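PDB 6R5T: periplasmic beta-glucosidase, which probably hydrolyses terminal, non-reducing beta-D-glucosyl residues with release of beta-D-glucose, as a periplasmic glycoside hydrolase of family 3. Local coordinates for residues 13-18 against 69-73; 19-23 against 310-314. The protein carries 1 engineered substitution. All coordinates share one frame; numbering follows the deposited sequence. Where two conformers were deposited one is given.

Interaction 1 of 2, residues 13-18 against 69-73; sequences RMSNAE and RLKIP
Residues 13-18, a turn running into the first residues of helix 16-22, lie beside the irregular segment 69-73, which leads toward strand 75-78; the backbones come nearest at Met14 and Leu70, whose CA atoms are 8.2 Å apart. The polar half of the contact centres on Arg69. Its guanidinium lies nearly coplanar with the Glu18 carboxylate, 20° between the planes, and grips it side-on: NE meets Glu18 OE1 at 2.8 Å and NH2 meets Glu18 OE2 at 2.9 Å, each on a syn lone pair. A bend at chi3 (81°) turns the long arginine chain so that NH2 also reaches Arg13 O at 2.7 Å, a less straight bond with the donor tilted from the carbonyl plane. Arginine suits this place because one flat group serves both a carboxylate and a backbone carbonyl. Glu18 OE2 is held a second time, by Ser15 N on its anti side, and a water links Glu18 OE1 to Leu70 N. Beneath the salt bridge, Leu70 splits its methyls: CD1 packs tightly on Met14 CG at 3.4 Å, while CD2 sits over the centre of the Arg13 guanidinium face. Met14 CE and Ile72 CD1 meet tip to tip, 3.7 Å apart. Ser15 OG accepts from Glu18 N at 3.1 Å, which completes a capping box, the classic N-terminal helix motif, here tied by Glu18 to the segment leading into strand 75-78 of the TIM-barrel-like N-terminal domain.

Interaction 2 of 2, residues 19-23 against 310-314; sequences KIGQL and IDRAC
Lys19 lays its extended chain past Cys314 to reach Asp311, joining helix 16-22 to helix 307-323 in the TIM-barrel-like N-terminal domain of this family 3 glycosidase. The helices face each other closely, with the CA atoms of Lys19 and Cys314 only 5.6 Å apart; a small cysteine suits so close an approach. Cys314 SG, set anti to its own backbone nitrogen (chi1 -177°), lies against the start of the lysine, 3.8 Å from Lys19 CA and 3.9 Å from Lys19 CG. Farther out, the lysine and aspartate chains cross at a slant, and the long methylene arm of Lys19 lets its base pack while its ammonium reaches a carboxylate. Gln307 also binds Asp311 OD1, so this oxygen has two partners. On the buried side, Ile310 was modelled in two conformers, and in the one given its side chain packs obliquely on Ile20; both residues meet Leu296 of helix 291-301 as well. Leu23, just after the helix, directs both methyls at Ala313, whose single CB lets the leucine come right down to the backbone: CD2 is 3.6 Å from Ala313 CB and 3.4 Å from Ala313 C. Gln22 turns its amide elsewhere, its OE1 accepting from Lys321. At the partly exposed side of the contact, Lys19 NZ meets Asp311 OD1 at 2.8 Å on the syn side, 34° out of the carboxylate plane.

How the interactions relate
Helix 16-22 takes part in both contacts: its N-terminal end meets residues 69-73 in interaction 1, and its second half and the residue that follows meet helix 307-323 in interaction 2. Interaction 1 is only partly buried, and its arginine-glutamate pairing gathers backbone groups and a water around it. Interaction 2 is a buried helix-to-helix contact, mostly aliphatic, with one salt bridge at its partly exposed margin. Their centres lie 10 Å apart, and the apolar layers merge at Met14, whose CE is 3.8 Å from Cys314 SG. Met14 and Ile72 both pack on Leu318 of helix 307-323, while Ile72 sets a methyl against the amide oxygen of Gln22.

Interaction 1 of 2, residues 13-18 against 69-73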
ATOM      1  N   ARG A  13      38.195  -6.823  34.329  1.00 19.20           N
ATOM      2  CA  ARG A  13      39.242  -5.782  34.415  1.00 17.88           C
ATOM      3  C   ARG A  13      38.672  -4.397  34.089  1.00 18.89           C
ATOM      4  O   ARG A  13      39.379  -3.378  34.261  1.00 19.24           O
ATOM      5  CB  ARG A  13      40.380  -6.092  33.441  1.00 20.48           C
ATOM      6  CG  ARG A  13      41.010  -7.468  33.581  1.00 22.03           C
ATOM      7  CD  ARG A  13      42.155  -7.670  32.601  1.00 23.56           C
ATOM      8  NE  ARG A  13      43.173  -6.710  32.919  1.00 23.83           N
ATOM      9  CZ  ARG A  13      44.308  -6.511  32.274  1.00 27.40           C
ATOM     10  NH1 ARG A  13      44.605  -7.257  31.234  1.00 29.63           N
ATOM     11  NH2 ARG A  13      45.118  -5.550  32.689  1.00 29.62           N
ATOM     12  N   MET A  14      37.482  -4.342  33.471  1.00 15.92           N
ATOM     13  CA  MET A  14      37.036  -3.109  32.794  1.00 15.82           C
ATOM     14  C   MET A  14      36.173  -2.259  33.712  1.00 15.32           C
ATOM     15  O   MET A  14      35.263  -2.760  34.358  1.00 18.33           O
ATOM     16  CB  MET A  14      36.257  -3.459  31.514  1.00 14.67           C
ATOM     17  CG  MET A  14      37.154  -4.085  30.506  1.00 14.31           C
ATOM     18  SD  MET A  14      36.196  -4.796  29.104  1.00 17.63           S
ATOM     19  CE  MET A  14      35.769  -3.267  28.260  1.00 18.24           C
ATOM     20  N   SER A  15      36.451  -0.961  33.702  1.00 16.55           N
ATOM     21  CA  SER A  15      35.573   0.055  34.302  1.00 16.96           C
ATOM     22  C   SER A  15      34.306   0.137  33.459  1.00 15.96           C
ATOM     23  O   SER A  15      34.358  -0.241  32.246  1.00 16.80           O
ATOM     24  CB  SER A  15      36.197   1.423  34.381  1.00 16.97           C
ATOM     25  OG  SER A  15      36.507   1.921  33.105  1.00 18.17           O
ATOM     26  N   ASN A  16      33.282   0.737  34.013  1.00 17.18           N
ATOM     27  CA  ASN A  16      32.091   1.018  33.169  1.00 16.88           C
ATOM     28  C   ASN A  16      32.444   1.960  32.032  1.00 17.41           C
ATOM     29  O   ASN A  16      31.910   1.777  30.906  1.00 17.29           O
ATOM     30  CB  ASN A  16      30.909   1.521  33.980  1.00 18.41           C
ATOM     31  CG  ASN A  16      30.068   0.377  34.505  1.00 19.46           C
ATOM     32  OD1 ASN A  16      30.338  -0.803  34.267  1.00 22.86           O
ATOM     33  ND2 ASN A  16      29.036   0.736  35.239  1.00 24.44           N
ATOM     34  N   ALA A  17      33.348   2.919  32.229  1.00 15.90           N
ATOM     35  CA  ALA A  17      33.770   3.800  31.131  1.00 18.10           C
ATOM     36  C   ALA A  17      34.315   2.960  29.974  1.00 16.82           C
ATOM     37  O   ALA A  17      34.038   3.255  28.755  1.00 17.34           O
ATOM     38  CB  ALA A  17      34.767   4.793  31.666  1.00 19.76           C
ATOM     39  N   GLU A  18      35.161   1.978  30.305  1.00 16.33           N
ATOM     40  CA  GLU A  18      35.790   1.109  29.292  1.00 15.83           C
ATOM     41  C   GLU A  18      34.721   0.230  28.619  1.00 15.35           C
ATOM     42  O   GLU A  18      34.786   0.043  27.385  1.00 15.79           O
ATOM     43  CB  GLU A  18      36.903   0.270  29.933  1.00 16.86           C
ATOM     44  CG  GLU A  18      38.145   1.115  30.207  1.00 18.00           C
ATOM     45  CD  GLU A  18      39.159   0.519  31.187  1.00 19.76           C
ATOM     46  OE1 GLU A  18      40.329   0.906  31.035  1.00 25.10           O
ATOM     47  OE2 GLU A  18      38.802  -0.356  32.027  1.00 20.79           O
ATOM     48  N   ARG A  69      44.686   1.896  28.050  1.00 20.20           N
ATOM     49  CA  ARG A  69      45.073   1.042  29.207  1.00 19.86           C
ATOM     50  C   ARG A  69      44.973  -0.433  28.846  1.00 20.86           C
ATOM     51  O   ARG A  69      45.940  -1.173  29.060  1.00 19.20           O
ATOM     52  CB  ARG A  69      44.223   1.405  30.402  1.00 18.59           C
ATOM     53  CG  ARG A  69      44.658   0.690  31.669  1.00 18.45           C
ATOM     54  CD  ARG A  69      43.707   0.996  32.802  1.00 19.48           C
ATOM     55  NE  ARG A  69      42.484   0.179  32.751  1.00 19.24           N
ATOM     56  CZ  ARG A  69      42.312  -0.987  33.365  1.00 21.58           C
ATOM     57  NH1 ARG A  69      43.330  -1.590  33.978  1.00 21.67           N
ATOM     58  NH2 ARG A  69      41.135  -1.584  33.297  1.00 20.69           N
ATOM     59  N   LEU A  70      43.829  -0.878  28.299  1.00 18.05           N
ATOM     60  CA  LEU A  70      43.626  -2.326  28.007  1.00 18.43           C
ATOM     61  C   LEU A  70      43.981  -2.748  26.576  1.00 17.22           C
ATOM     62  O   LEU A  70      44.075  -3.957  26.357  1.00 19.19           O
ATOM     63  CB  LEU A  70      42.178  -2.702  28.339  1.00 18.54           C
ATOM     64  CG  LEU A  70      41.824  -2.656  29.823  1.00 21.59           C
ATOM     65  CD1 LEU A  70      40.346  -2.927  30.047  1.00 20.55           C
ATOM     66  CD2 LEU A  70      42.665  -3.654  30.598  1.00 20.30           C
ATOM     67  N   LYS A  71      44.181  -1.812  25.666  1.00 18.93           N
ATOM     68  CA  LYS A  71      44.631  -2.082  24.284  1.00 21.02           C
ATOM     69  C   LYS A  71      43.626  -3.011  23.588  1.00 18.83           C
ATOM     70  O   LYS A  71      44.047  -3.901  22.870  1.00 20.97           O
ATOM     71  CB  LYS A  71      46.056  -2.663  24.301  1.00 23.89           C
ATOM     72  CG  LYS A  71      47.010  -1.713  25.047  1.00 27.64           C
ATOM     73  CD  LYS A  71      48.372  -2.226  25.354  1.00 32.76           C
ATOM     74  CE  LYS A  71      49.180  -1.208  26.142  1.00 32.80           C
ATOM     75  NZ  LYS A  71      48.643  -1.046  27.508  1.00 31.85           N
ATOM     76  N   ILE A  72      42.332  -2.806  23.814  1.00 19.65           N
ATOM     77  CA  ILE A  72      41.299  -3.644  23.137  1.00 17.03           C
ATOM     78  C   ILE A  72      41.258  -3.181  21.685  1.00 17.14           C
ATOM     79  O   ILE A  72      41.014  -2.007  21.421  1.00 18.26           O
ATOM     80  CB  ILE A  72      39.933  -3.514  23.838  1.00 18.23           C
ATOM     81  CG1 ILE A  72      39.983  -4.042  25.281  1.00 18.38           C
ATOM     82  CG2 ILE A  72      38.875  -4.228  23.024  1.00 15.57           C
ATOM     83  CD1 ILE A  72      38.766  -3.757  26.071  1.00 17.85           C
ATOM     84  N   PRO A  73      41.458  -4.101  20.716  1.00 17.05           N
ATOM     85  CA  PRO A  73      41.498  -3.715  19.311  1.00 16.82           C
ATOM     86  C   PRO A  73      40.125  -3.255  18.791  1.00 16.59           C
ATOM     87  O   PRO A  73      39.089  -3.660  19.331  1.00 16.17           O
ATOM     88  CB  PRO A  73      41.871  -4.969  18.567  1.00 17.64           C
ATOM     89  CG  PRO A  73      41.370  -6.048  19.444  1.00 18.42           C
ATOM     90  CD  PRO A  73      41.625  -5.548  20.869  1.00 17.80           C
TER
HETATM   91  O   HOH W   1      41.401   0.841  28.236  1.00 21.13           O

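Interaction 2 of 2, residues 19-23 against 310-314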
ATOM      1  N   LYS A  19      33.812  -0.334  29.387  1.00 14.82           N
ATOM      2  CA  LYS A  19      32.714  -1.156  28.808  1.00 14.59           C
ATOM      3  C   LYS A  19      31.860  -0.292  27.873  1.00 16.33           C
ATOM      4  O   LYS A  19      31.526  -0.742  26.717  1.00 15.77           O
ATOM      5  CB  LYS A  19      31.852  -1.717  29.920  1.00 14.69           C
ATOM      6  CG  LYS A  19      32.522  -2.820  30.712  1.00 15.78           C
ATOM      7  CD  LYS A  19      31.649  -3.349  31.832  1.00 17.63           C
ATOM      8  CE  LYS A  19      32.348  -4.427  32.615  1.00 18.93           C
ATOM      9  NZ  LYS A  19      31.528  -4.877  33.756  1.00 21.36           N
ATOM     10  N   ILE A  20      31.483   0.894  28.328  1.00 14.86           N
ATOM     11  CA  ILE A  20      30.635   1.777  27.487  1.00 15.81           C
ATOM     12  C   ILE A  20      31.413   2.220  26.251  1.00 16.42           C
ATOM     13  O   ILE A  20      30.782   2.313  25.153  1.00 16.90           O
ATOM     14  CB  ILE A  20      30.125   2.949  28.319  1.00 17.39           C
ATOM     15  CG1 ILE A  20      29.171   2.422  29.392  1.00 17.03           C
ATOM     16  CG2 ILE A  20      29.501   4.007  27.398  1.00 18.62           C
ATOM     17  CD1 ILE A  20      28.845   3.427  30.478  1.00 18.33           C
ATOM     18  N   GLY A  21      32.731   2.431  26.349  1.00 15.99           N
ATOM     19  CA  GLY A  21      33.530   2.787  25.160  1.00 17.33           C
ATOM     20  C   GLY A  21      33.419   1.741  24.056  1.00 15.36           C
ATOM     21  O   GLY A  21      33.454   2.075  22.879  1.00 16.30           O
ATOM     22  N   GLN A  22      33.330   0.481  24.422  1.00 14.43           N
ATOM     23  CA  GLN A  22      33.227  -0.640  23.458  1.00 15.28           C
ATOM     24  C   GLN A  22      31.961  -0.517  22.608  1.00 15.18           C
ATOM     25  O   GLN A  22      31.976  -1.057  21.476  1.00 16.33           O
ATOM     26  CB  GLN A  22      33.248  -1.981  24.152  1.00 14.74           C
ATOM     27  CG  GLN A  22      34.668  -2.281  24.688  1.00 14.75           C
ATOM     28  CD  GLN A  22      35.662  -2.331  23.562  1.00 15.29           C
ATOM     29  OE1 GLN A  22      35.535  -3.179  22.670  1.00 15.72           O
ATOM     30  NE2 GLN A  22      36.621  -1.408  23.557  1.00 14.84           N
ATOM     31  N   LEU A  23      30.957   0.186  23.104  1.00 15.11           N
ATOM     32  CA  LEU A  23      29.634   0.223  22.428  1.00 15.60           C
ATOM     33  C   LEU A  23      29.620   1.332  21.381  1.00 16.39           C
ATOM     34  O   LEU A  23      28.606   1.453  20.657  1.00 15.27           O
ATOM     35  CB  LEU A  23      28.531   0.423  23.462  1.00 15.83           C
ATOM     36  CG  LEU A  23      28.586  -0.510  24.679  1.00 14.06           C
ATOM     37  CD1 LEU A  23      27.399  -0.249  25.555  1.00 14.95           C
ATOM     38  CD2 LEU A  23      28.691  -1.981  24.265  1.00 16.11           C
ATOM     39  N   ILE A 310      24.559  -2.976  30.366  1.00 18.69           N
ATOM     40  CA  ILE A 310      25.914  -2.590  29.875  0.50 18.79           C
ATOM     41  C   ILE A 310      26.724  -3.864  29.638  1.00 17.60           C
ATOM     42  O   ILE A 310      27.423  -3.972  28.623  1.00 17.02           O
ATOM     43  CB  ILE A 310      26.613  -1.686  30.906  0.50 18.74           C
ATOM     44  CG1 ILE A 310      25.803  -0.424  31.197  0.50 19.88           C
ATOM     45  CG2 ILE A 310      28.039  -1.385  30.491  0.50 19.70           C
ATOM     46  CD1 ILE A 310      25.841   0.563  30.082  0.50 21.48           C
ATOM     47  N   ASP A 311      26.665  -4.792  30.588  1.00 16.87           N
ATOM     48  CA  ASP A 311      27.503  -6.002  30.486  1.00 17.53           C
ATOM     49  C   ASP A 311      27.120  -6.821  29.250  1.00 17.45           C
ATOM     50  O   ASP A 311      28.032  -7.402  28.626  1.00 18.72           O
ATOM     51  CB  ASP A 311      27.431  -6.842  31.753  1.00 20.31           C
ATOM     52  CG  ASP A 311      28.171  -6.219  32.935  1.00 22.28           C
ATOM     53  OD1 ASP A 311      28.927  -5.255  32.719  1.00 20.99           O
ATOM     54  OD2 ASP A 311      27.962  -6.733  34.074  1.00 24.69           O
ATOM     55  N   ARG A 312      25.825  -6.918  28.944  1.00 17.14           N
ATOM     56  CA  ARG A 312      25.334  -7.742  27.806  1.00 20.32           C
ATOM     57  C   ARG A 312      25.921  -7.145  26.537  1.00 17.31           C
ATOM     58  O   ARG A 312      26.482  -7.892  25.727  1.00 18.77           O
ATOM     59  CB  ARG A 312      23.808  -7.681  27.749  1.00 21.79           C
ATOM     60  CG  ARG A 312      23.202  -8.444  26.581  1.00 27.46           C
ATOM     61  CD  ARG A 312      21.830  -7.855  26.253  1.00 29.75           C
ATOM     62  NE  ARG A 312      22.029  -6.685  25.364  1.00 32.22           N
ATOM     63  CZ  ARG A 312      21.474  -5.488  25.534  1.00 32.45           C
ATOM     64  NH1 ARG A 312      20.669  -5.269  26.579  1.00 32.92           N
ATOM     65  NH2 ARG A 312      21.722  -4.528  24.652  1.00 23.14           N
ATOM     66  N   ALA A 313      25.811  -5.828  26.417  1.00 16.26           N
ATOM     67  CA  ALA A 313      26.181  -5.063  25.214  1.00 14.85           C
ATOM     68  C   ALA A 313      27.681  -5.194  24.999  1.00 15.95           C
ATOM     69  O   ALA A 313      28.161  -5.525  23.905  1.00 14.71           O
ATOM     70  CB  ALA A 313      25.714  -3.653  25.341  1.00 15.12           C
ATOM     71  N   CYS A 314      28.465  -4.979  26.074  1.00 14.77           N
ATOM     72  CA  CYS A 314      29.930  -5.072  25.998  1.00 14.76           C
ATOM     73  C   CYS A 314      30.384  -6.498  25.666  1.00 14.88           C
ATOM     74  O   CYS A 314      31.236  -6.671  24.796  1.00 14.66           O
ATOM     75  CB  CYS A 314      30.495  -4.614  27.335  1.00 16.19           C
ATOM     76  SG  CYS A 314      32.303  -4.623  27.311  1.00 19.34           S
TER